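Cfl (Pectobacterium brasiliense, PDB 7A9J) is a coronafacic acid ligase of the ATP-dependent AMP-binding family and probably activates carboxylic acids as adenylates for amide formation. Local coordinates at residues A184-T189 with G198-Q203; T270-Q275 with N296-D301; K288-E293 with Q320-C325. The protein carries 1 engineered substitution. All coordinates share one frame; numbering follows the deposited sequence.

Interaction 1: A184-T189 with G198-Q203; sequences ASIFYT and GIVYSQ
Phe187 and Tyr201 meet in an edge-to-face ring pair on one side of a beta hairpin. CG of Phe187 lies beside its backbone N (chi1 -69°), and the ring edge points at the Tyr201 face. Phe187 CD2 is 3.4 Å from Tyr201 CE1, planes at 54°. This part is tight. The antiparallel strands are bonded, as in Phe187 N to Ile199 O at 2.8 Å. Tyr201 O accepts from Ala184 N and Ser185 N, a classic beta bulge. Ser185 OG lies over a face of the Phe187 ring, beside Tyr201 CB, without a polar partner in the model. On the other face, Gly198 CA is pressed between Ile186 CG2, at 3.5 Å, and the Tyr188 ring, a CH-pi contact. The other Ile186 branch is looser, CG1 lying 4.2 Å from Val200 CG2. At the exposed end, Thr189 reaches Ile199 through CG2. The largely disordered loop between the strands belongs to the family's glycine-rich signature, consistent with the phosphate-binding loop of relatives. Tyr201 lies near the bound oxo-indene acid, its OH bonded to Gly340 O. Strand 183-188 bonds through its backbone to Phe99 of strand 98-101, strand 198-202 pairs with strand 388-390, and helix 240-251 packs on Phe187.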
loop_
_atom_site.group_PDB
_atom_site.type_symbol
_atom_site.label_atom_id
_atom_site.label_comp_id
_atom_site.label_asym_id
_atom_site.label_seq_id
_atom_site.Cartn_x
_atom_site.Cartn_y
_atom_site.Cartn_z
ATOM N N ALA A 184 -6.090 19.455 4.445
ATOM C CA ALA A 184 -6.384 18.957 3.113
ATOM C C ALA A 184 -7.234 17.704 3.088
ATOM O O ALA A 184 -8.092 17.577 2.212
ATOM C CB ALA A 184 -5.088 18.693 2.362
ATOM N N SER A 185 -6.995 16.743 4.001
ATOM C CA SER A 185 -7.698 15.474 3.904
ATOM C C SER A 185 -7.638 14.761 5.256
ATOM O O SER A 185 -6.904 15.157 6.174
ATOM C CB SER A 185 -7.079 14.593 2.812
ATOM O OG SER A 185 -5.807 14.192 3.265
ATOM N N ILE A 186 -8.522 13.783 5.412
ATOM C CA ILE A 186 -8.527 12.932 6.597
ATOM C C ILE A 186 -8.505 11.513 6.090
ATOM O O ILE A 186 -9.418 11.110 5.367
ATOM C CB ILE A 186 -9.765 13.157 7.486
ATOM C CG1 ILE A 186 -9.818 14.574 8.010
ATOM C CG2 ILE A 186 -9.650 12.190 8.722
ATOM C CD1 ILE A 186 -11.173 14.935 8.697
ATOM N N PHE A 187 -7.477 10.749 6.477
ATOM C CA PHE A 187 -7.282 9.386 5.992
ATOM C C PHE A 187 -7.496 8.457 7.179
ATOM O O PHE A 187 -6.668 8.425 8.109
ATOM C CB PHE A 187 -5.874 9.211 5.414
ATOM C CG PHE A 187 -5.599 9.931 4.129
ATOM C CD1 PHE A 187 -6.610 10.438 3.295
ATOM C CD2 PHE A 187 -4.277 10.088 3.719
ATOM C CE1 PHE A 187 -6.296 11.106 2.073
ATOM C CE2 PHE A 187 -3.973 10.701 2.550
ATOM C CZ PHE A 187 -5.003 11.226 1.669
ATOM N N TYR A 188 -8.603 7.709 7.162
ATOM C CA TYR A 188 -8.961 6.870 8.301
ATOM C C TYR A 188 -8.175 5.566 8.235
ATOM O O TYR A 188 -8.098 4.947 7.175
ATOM C CB TYR A 188 -10.457 6.567 8.328
ATOM C CG TYR A 188 -11.245 7.655 9.025
ATOM C CD1 TYR A 188 -11.807 8.703 8.260
ATOM C CD2 TYR A 188 -11.394 7.694 10.392
ATOM C CE1 TYR A 188 -12.506 9.738 8.890
ATOM C CE2 TYR A 188 -12.095 8.725 11.009
ATOM C CZ TYR A 188 -12.633 9.758 10.211
ATOM O OH TYR A 188 -13.362 10.792 10.794
ATOM N N THR A 189 -7.575 5.177 9.344
ATOM C CA THR A 189 -6.769 3.939 9.359
ATOM C C THR A 189 -7.621 2.685 9.220
ATOM O O THR A 189 -8.659 2.578 9.859
ATOM C CB THR A 189 -5.978 3.805 10.642
ATOM O OG1 THR A 189 -6.913 3.748 11.730
ATOM C CG2 THR A 189 -4.999 4.968 10.804
ATOM N N GLY A 198 -8.795 9.009 12.410
ATOM C CA GLY A 198 -8.745 9.870 11.251
ATOM C C GLY A 198 -7.444 10.641 11.233
ATOM O O GLY A 198 -7.294 11.593 11.982
ATOM N N ILE A 199 -6.513 10.247 10.375
ATOM C CA ILE A 199 -5.212 10.905 10.323
ATOM C C ILE A 199 -5.352 12.144 9.454
ATOM O O ILE A 199 -5.787 12.073 8.307
ATOM C CB ILE A 199 -4.134 9.972 9.763
ATOM C CG1 ILE A 199 -4.081 8.670 10.586
ATOM C CG2 ILE A 199 -2.803 10.681 9.724
ATOM C CD1 ILE A 199 -3.828 8.899 12.057
ATOM N N VAL A 200 -5.008 13.289 10.016
ATOM C CA VAL A 200 -5.269 14.565 9.363
ATOM C C VAL A 200 -3.999 15.000 8.655
ATOM O O VAL A 200 -2.946 15.128 9.283
ATOM C CB VAL A 200 -5.734 15.623 10.373
ATOM C CG1 VAL A 200 -6.018 16.965 9.641
ATOM C CG2 VAL A 200 -7.001 15.099 11.075
ATOM N N TYR A 201 -4.128 15.259 7.367
ATOM C CA TYR A 201 -3.073 15.817 6.507
ATOM C C TYR A 201 -3.382 17.275 6.226
ATOM O O TYR A 201 -4.522 17.598 5.867
ATOM C CB TYR A 201 -3.061 15.142 5.155
ATOM C CG TYR A 201 -2.394 13.793 5.127
ATOM C CD1 TYR A 201 -2.751 12.793 6.014
ATOM C CD2 TYR A 201 -1.477 13.513 4.117
ATOM C CE1 TYR A 201 -2.131 11.554 5.976
ATOM C CE2 TYR A 201 -0.876 12.258 4.029
ATOM C CZ TYR A 201 -1.237 11.280 4.931
ATOM O OH TYR A 201 -0.671 10.005 4.858
ATOM N N SER A 202 -2.376 18.145 6.365
ATOM C CA SER A 202 -2.480 19.476 5.779
ATOM C C SER A 202 -2.062 19.449 4.308
ATOM O O SER A 202 -1.621 18.423 3.772
ATOM C CB SER A 202 -1.620 20.471 6.556
ATOM O OG SER A 202 -0.253 20.144 6.346
ATOM N N GLN A 203 -2.308 20.589 3.633
ATOM C CA GLN A 203 -1.723 20.797 2.314
ATOM C C GLN A 203 -0.228 20.482 2.327
ATOM O O GLN A 203 0.278 19.804 1.413
ATOM C CB GLN A 203 -2.012 22.225 1.826
ATOM C CG GLN A 203 -3.516 22.493 1.616
ATOM C CD GLN A 203 -4.003 22.075 0.220
ATOM O OE1 GLN A 203 -3.214 21.690 -0.629
ATOM N NE2 GLN A 203 -5.326 22.206 -0.022
#

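Interaction 2: T270-Q275 with N296-D301; sequences TLKETQ and NNNSLD
Lys272 reaches from its helix along the loop 296-301 and makes most of this contact. Its first torsion sets the course. CG lies beside the backbone N and opposite the carbonyl carbon (chi1 -70°). Beyond CB the chain is fully extended. CG meets the methyl CD1 of Leu300 at 3.7 Å. CD carries the chain on toward the loop backbone. CE comes alongside the carbonyl of Ser299, 3.7 Å from Ser299 O. At the tip, NZ lies 3.2 Å from CB of Asn298, which is a contact and not a bond. NZ also gives a weak hydrogen bond of 3.4 Å to OD1 of Asn296, whose side chain comes from the opposite direction. Asn296 and Asn298 are poorly ordered, so the grip on the ammonium group is probably slight.

The helix 267-274 precedes strand 278-281, and the loop leads from helix 283-294 into strand 306-311. These two strands are parallel neighbours in the large N-terminal domain, whose layered alpha/beta build is that of adenylate-forming enzymes. The contact therefore joins a helix end to the loop ahead of a core strand.

Leu300 supplies the apolar part of the contact. Its CG is anti to the backbone N (chi1 170°), which turns both methyls toward the helix. CD1 lies between Lys272 CG and Leu271 CB, 3.9 Å from the latter. CD2 meets Leu271 CD1, also at 3.9 Å. The backbone N of Leu300 is bonded to Glu293 OE1. Asn296 ND2 is held by Asn292 O, so its amide has a second partner.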
loop_
_atom_site.group_PDB
_atom_site.type_symbol
_atom_site.label_atom_id
_atom_site.label_comp_id
_atom_site.label_asym_id
_atom_site.label_seq_id
_atom_site.Cartn_x
_atom_site.Cartn_y
_atom_site.Cartn_z
ATOM N N THR A 270 -4.908 -8.082 -18.986
ATOM C CA THR A 270 -4.904 -6.630 -18.923
ATOM C C THR A 270 -3.503 -6.062 -19.087
ATOM O O THR A 270 -3.314 -5.042 -19.768
ATOM C CB THR A 270 -5.524 -6.199 -17.593
ATOM O OG1 THR A 270 -6.902 -6.648 -17.601
ATOM C CG2 THR A 270 -5.424 -4.662 -17.403
ATOM N N LEU A 271 -2.510 -6.693 -18.451
ATOM C CA LEU A 271 -1.145 -6.175 -18.516
ATOM C C LEU A 271 -0.547 -6.370 -19.905
ATOM O O LEU A 271 0.220 -5.517 -20.374
ATOM C CB LEU A 271 -0.269 -6.838 -17.443
ATOM C CG LEU A 271 -0.480 -6.360 -16.006
ATOM C CD1 LEU A 271 0.449 -7.091 -15.061
ATOM C CD2 LEU A 271 -0.195 -4.810 -15.963
ATOM N N LYS A 272 -0.862 -7.484 -20.566
ATOM C CA LYS A 272 -0.427 -7.642 -21.956
ATOM C C LYS A 272 -1.016 -6.549 -22.830
ATOM O O LYS A 272 -0.364 -6.063 -23.758
ATOM C CB LYS A 272 -0.812 -9.020 -22.498
ATOM C CG LYS A 272 -0.021 -10.167 -21.869
ATOM C CD LYS A 272 -0.474 -11.509 -22.462
ATOM C CE LYS A 272 0.388 -12.670 -21.969
ATOM N NZ LYS A 272 -0.169 -13.990 -22.366
ATOM N N GLU A 273 -2.243 -6.134 -22.543
ATOM C CA GLU A 273 -2.845 -5.137 -23.423
ATOM C C GLU A 273 -2.342 -3.742 -23.097
ATOM O O GLU A 273 -2.105 -2.934 -23.997
ATOM C CB GLU A 273 -4.361 -5.158 -23.313
ATOM C CG GLU A 273 -5.017 -4.065 -24.124
ATOM C CD GLU A 273 -6.527 -4.191 -24.143
ATOM O OE1 GLU A 273 -7.166 -3.558 -25.012
ATOM O OE2 GLU A 273 -7.070 -4.930 -23.287
ATOM N N THR A 274 -2.188 -3.427 -21.808
ATOM C CA THR A 274 -1.950 -2.045 -21.449
ATOM C C THR A 274 -0.481 -1.712 -21.260
ATOM O O THR A 274 -0.118 -0.544 -21.397
ATOM C CB THR A 274 -2.689 -1.689 -20.164
ATOM O OG1 THR A 274 -2.245 -2.576 -19.122
ATOM C CG2 THR A 274 -4.195 -1.778 -20.342
ATOM N N GLN A 275 0.357 -2.708 -20.986
ATOM C CA GLN A 275 1.803 -2.546 -20.892
ATOM C C GLN A 275 2.288 -1.328 -20.106
ATOM O O GLN A 275 3.033 -0.500 -20.634
ATOM C CB GLN A 275 2.390 -2.521 -22.300
ATOM C CG GLN A 275 2.179 -3.812 -23.004
ATOM C CD GLN A 275 2.934 -3.855 -24.306
ATOM O OE1 GLN A 275 2.593 -3.142 -25.241
ATOM N NE2 GLN A 275 3.985 -4.673 -24.364
ATOM N N ASN A 296 -1.336 -20.038 -18.524
ATOM C CA ASN A 296 -1.071 -19.128 -19.629
ATOM C C ASN A 296 -0.250 -19.801 -20.720
ATOM O O ASN A 296 -0.093 -21.024 -20.724
ATOM C CB ASN A 296 -0.361 -17.873 -19.125
ATOM C CG ASN A 296 -1.306 -16.708 -18.971
ATOM O OD1 ASN A 296 -1.442 -15.887 -19.878
ATOM N ND2 ASN A 296 -1.981 -16.635 -17.828
ATOM N N ASN A 297 0.278 -19.016 -21.649
ATOM C CA ASN A 297 1.046 -19.584 -22.748
ATOM C C ASN A 297 1.894 -18.492 -23.385
ATOM O O ASN A 297 3.122 -18.611 -23.455
ATOM C CB ASN A 297 0.119 -20.234 -23.792
ATOM C CG ASN A 297 -0.114 -21.740 -23.552
ATOM O OD1 ASN A 297 0.787 -22.467 -23.124
ATOM N ND2 ASN A 297 -1.329 -22.205 -23.844
ATOM N N ASN A 298 1.239 -17.411 -23.831
ATOM C CA ASN A 298 1.935 -16.325 -24.516
ATOM C C ASN A 298 2.966 -15.653 -23.625
ATOM O O ASN A 298 3.848 -14.954 -24.136
ATOM C CB ASN A 298 0.934 -15.282 -25.028
ATOM C CG ASN A 298 0.066 -15.806 -26.161
ATOM O OD1 ASN A 298 0.491 -16.663 -26.936
ATOM N ND2 ASN A 298 -1.154 -15.287 -26.266
ATOM N N SER A 299 2.874 -15.862 -22.314
ATOM C CA SER A 299 3.864 -15.385 -21.369
ATOM C C SER A 299 3.865 -13.864 -21.326
ATOM O O SER A 299 3.990 -13.176 -22.347
ATOM C CB SER A 299 5.254 -15.930 -21.695
ATOM O OG SER A 299 5.498 -17.119 -20.962
ATOM N N LEU A 300 3.714 -13.335 -20.129
ATOM C CA LEU A 300 3.748 -11.904 -19.923
ATOM C C LEU A 300 5.194 -11.484 -19.681
ATOM O O LEU A 300 5.877 -12.049 -18.815
ATOM C CB LEU A 300 2.854 -11.544 -18.741
ATOM C CG LEU A 300 2.926 -10.128 -18.205
ATOM C CD1 LEU A 300 2.355 -9.188 -19.226
ATOM C CD2 LEU A 300 2.129 -10.097 -16.923
ATOM N N ASP A 301 5.637 -10.473 -20.422
ATOM C CA ASP A 301 7.001 -9.944 -20.345
ATOM C C ASP A 301 7.021 -8.721 -19.426
ATOM O O ASP A 301 6.682 -7.606 -19.847
ATOM C CB ASP A 301 7.501 -9.583 -21.740
ATOM C CG ASP A 301 8.930 -9.036 -21.738
ATOM O OD1 ASP A 301 9.579 -9.041 -20.681
ATOM O OD2 ASP A 301 9.397 -8.588 -22.807
#

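Interaction 3: K288-E293 with Q320-C325; sequences KIIKNE and QKFFEC
Ile290 and Phe322 form the centre of a helix-to-helix contact in the layered alpha/beta fold of the N-terminal domain. Both helices run in broadly the same direction. Their local axes cross at 37° and come within 10.2 Å of each other. The helix 283-294 follows strand 278-281, and the helix 316-326 follows strand 306-311. These strands are adjacent and parallel, so the helices packed together here belong to consecutive strand-helix units.

The Ile290 side chain points from its helix toward the other one. CG1 is opposite the carbonyl carbon and CD1 continues outward. Its long branch crosses the Phe322 side chain obliquely. The methyl meets the ring at the edge, near its plane, and not over a face. CD1 of Ile290 is 3.7 Å from CD1 of Phe322. CG1 of Ile290 is equally close to that ring atom. With CG anti to the backbone N (chi1 -162°), the Phe322 ring is carried toward the first helix, and its turn about the CB-CG bond (chi2 71°) sets the edge. The ring is buried, and it also makes an edge-to-face pair with Phe286.

One turn further on, Cys325 also faces the first helix. Its SG rests against the aliphatic part of Glu293, 3.8 Å from CB and 3.8 Å from CG of that residue. The second Ile290 branch, CG2, approaches the same sulfur more loosely, at 4.3 Å. No hydrogen bond crosses between the two segments, so they are joined by apolar packing. Leu318 and Phe326 of the second helix also touch Ile290. The outer end of the contact is more exposed. There Lys321 contributes its CB, which lies 4.2 Å from CD1 of Ile290.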
loop_
_atom_site.group_PDB
_atom_site.type_symbol
_atom_site.label_atom_id
_atom_site.label_comp_id
_atom_site.label_asym_id
_atom_site.label_seq_id
_atom_site.Cartn_x
_atom_site.Cartn_y
_atom_site.Cartn_z
ATOM N N LYS A 288 -0.086 -13.263 -7.111
ATOM C CA LYS A 288 -1.113 -13.693 -8.053
ATOM C C LYS A 288 -0.624 -13.584 -9.486
ATOM O O LYS A 288 -0.886 -14.468 -10.308
ATOM C CB LYS A 288 -2.369 -12.855 -7.883
ATOM C CG LYS A 288 -2.977 -12.964 -6.490
ATOM C CD LYS A 288 -3.926 -11.797 -6.189
ATOM C CE LYS A 288 -5.373 -12.209 -6.380
ATOM N NZ LYS A 288 -6.119 -12.171 -5.088
ATOM N N ILE A 289 0.101 -12.510 -9.798
ATOM C CA ILE A 289 0.627 -12.359 -11.143
ATOM C C ILE A 289 1.577 -13.520 -11.470
ATOM O O ILE A 289 1.515 -14.116 -12.556
ATOM C CB ILE A 289 1.264 -10.965 -11.252
ATOM C CG1 ILE A 289 0.094 -9.942 -11.331
ATOM C CG2 ILE A 289 2.117 -10.843 -12.490
ATOM C CD1 ILE A 289 0.519 -8.507 -11.179
ATOM N N ILE A 290 2.402 -13.901 -10.500
ATOM C CA ILE A 290 3.318 -15.026 -10.665
ATOM C C ILE A 290 2.534 -16.307 -10.889
ATOM O O ILE A 290 2.848 -17.109 -11.779
ATOM C CB ILE A 290 4.230 -15.146 -9.434
ATOM C CG1 ILE A 290 5.165 -13.931 -9.351
ATOM C CG2 ILE A 290 4.974 -16.526 -9.398
ATOM C CD1 ILE A 290 5.857 -13.801 -8.004
ATOM N N LYS A 291 1.505 -16.520 -10.072
ATOM C CA LYS A 291 0.783 -17.781 -10.147
ATOM C C LYS A 291 0.052 -17.934 -11.476
ATOM O O LYS A 291 -0.054 -19.044 -11.997
ATOM C CB LYS A 291 -0.194 -17.894 -8.983
ATOM C CG LYS A 291 -0.843 -19.285 -8.925
ATOM C CD LYS A 291 -1.737 -19.490 -7.708
ATOM C CE LYS A 291 -0.982 -20.130 -6.556
ATOM N NZ LYS A 291 -1.941 -20.782 -5.627
ATOM N N ASN A 292 -0.429 -16.834 -12.052
ATOM C CA ASN A 292 -1.130 -16.915 -13.331
ATOM C C ASN A 292 -0.226 -17.434 -14.448
ATOM O O ASN A 292 -0.707 -18.084 -15.384
ATOM C CB ASN A 292 -1.691 -15.548 -13.699
ATOM C CG ASN A 292 -2.782 -15.107 -12.757
ATOM O OD1 ASN A 292 -3.274 -15.898 -11.941
ATOM N ND2 ASN A 292 -3.181 -13.842 -12.868
ATOM N N GLU A 293 1.082 -17.178 -14.358
ATOM C CA GLU A 293 2.018 -17.613 -15.395
ATOM C C GLU A 293 2.192 -19.120 -15.447
ATOM O O GLU A 293 2.573 -19.638 -16.502
ATOM C CB GLU A 293 3.391 -16.975 -15.190
ATOM C CG GLU A 293 3.393 -15.506 -15.450
ATOM C CD GLU A 293 3.111 -15.167 -16.905
ATOM O OE1 GLU A 293 3.954 -15.465 -17.790
ATOM O OE2 GLU A 293 2.041 -14.601 -17.159
ATOM N N GLN A 320 12.666 -12.957 -4.996
ATOM C CA GLN A 320 13.312 -14.118 -5.590
ATOM C C GLN A 320 12.367 -14.833 -6.560
ATOM O O GLN A 320 12.737 -15.133 -7.704
ATOM C CB GLN A 320 13.787 -15.076 -4.471
ATOM C CG GLN A 320 14.726 -14.319 -3.425
ATOM C CD GLN A 320 15.007 -15.056 -2.082
ATOM O OE1 GLN A 320 14.617 -16.208 -1.870
ATOM N NE2 GLN A 320 15.700 -14.359 -1.176
ATOM N N LYS A 321 11.136 -15.113 -6.113
ATOM C CA LYS A 321 10.161 -15.758 -6.995
ATOM C C LYS A 321 9.850 -14.883 -8.202
ATOM O O LYS A 321 9.658 -15.384 -9.319
ATOM C CB LYS A 321 8.876 -16.047 -6.227
ATOM C CG LYS A 321 9.114 -16.837 -4.944
ATOM C CD LYS A 321 7.885 -16.864 -4.050
ATOM C CE LYS A 321 6.970 -18.009 -4.455
ATOM N NZ LYS A 321 5.790 -18.130 -3.563
ATOM N N PHE A 322 9.789 -13.571 -7.989
ATOM C CA PHE A 322 9.401 -12.673 -9.076
ATOM C C PHE A 322 10.493 -12.600 -10.133
ATOM O O PHE A 322 10.208 -12.530 -11.336
ATOM C CB PHE A 322 9.094 -11.301 -8.502
ATOM C CG PHE A 322 8.289 -10.411 -9.413
ATOM C CD1 PHE A 322 6.937 -10.686 -9.650
ATOM C CD2 PHE A 322 8.879 -9.291 -10.023
ATOM C CE1 PHE A 322 6.179 -9.855 -10.479
ATOM C CE2 PHE A 322 8.121 -8.434 -10.874
ATOM C CZ PHE A 322 6.792 -8.714 -11.092
ATOM N N PHE A 323 11.756 -12.604 -9.707
ATOM C CA PHE A 323 12.834 -12.649 -10.693
ATOM C C PHE A 323 12.852 -13.977 -11.437
ATOM O O PHE A 323 13.059 -14.008 -12.657
ATOM C CB PHE A 323 14.209 -12.419 -10.039
ATOM C CG PHE A 323 15.334 -12.413 -11.048
ATOM C CD1 PHE A 323 15.554 -11.284 -11.849
ATOM C CD2 PHE A 323 16.133 -13.534 -11.228
ATOM C CE1 PHE A 323 16.552 -11.279 -12.811
ATOM C CE2 PHE A 323 17.147 -13.535 -12.184
ATOM C CZ PHE A 323 17.364 -12.407 -12.961
ATOM N N GLU A 324 12.668 -15.084 -10.727
ATOM C CA GLU A 324 12.677 -16.369 -11.423
ATOM C C GLU A 324 11.619 -16.374 -12.510
ATOM O O GLU A 324 11.850 -16.845 -13.628
ATOM C CB GLU A 324 12.409 -17.518 -10.455
ATOM C CG GLU A 324 13.325 -17.611 -9.234
ATOM C CD GLU A 324 14.647 -18.293 -9.507
ATOM O OE1 GLU A 324 14.845 -18.790 -10.640
ATOM O OE2 GLU A 324 15.486 -18.336 -8.577
ATOM N N CYS A 325 10.462 -15.819 -12.196
ATOM C CA CYS A 325 9.331 -15.915 -13.098
ATOM C C CYS A 325 9.446 -14.925 -14.251
ATOM O O CYS A 325 9.208 -15.285 -15.406
ATOM C CB CYS A 325 8.044 -15.695 -12.309
ATOM S SG CYS A 325 6.537 -15.892 -13.309
#

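From the N terminus, interaction 1 comes first and closes a short hairpin loop before the other two begin. Its centre is about 37 Å from that of interaction 2 and about 35 Å from that of interaction 3, on the opposite side of the chain's centre. Interaction 2 opens at 270-275. Interaction 3 opens at 288-293, before interaction 2 closes at 296-301, and itself closes at 320-325. The two loops therefore cross. They also touch, through the side chains of Leu271 and Ile289 and a probable hydrogen bond between Leu300 N and Glu293 OE1. Together they tie helices 267-274, 283-294 and 316-326 and the loop after helix 283-294 together beside strands 278-281 and 306-311.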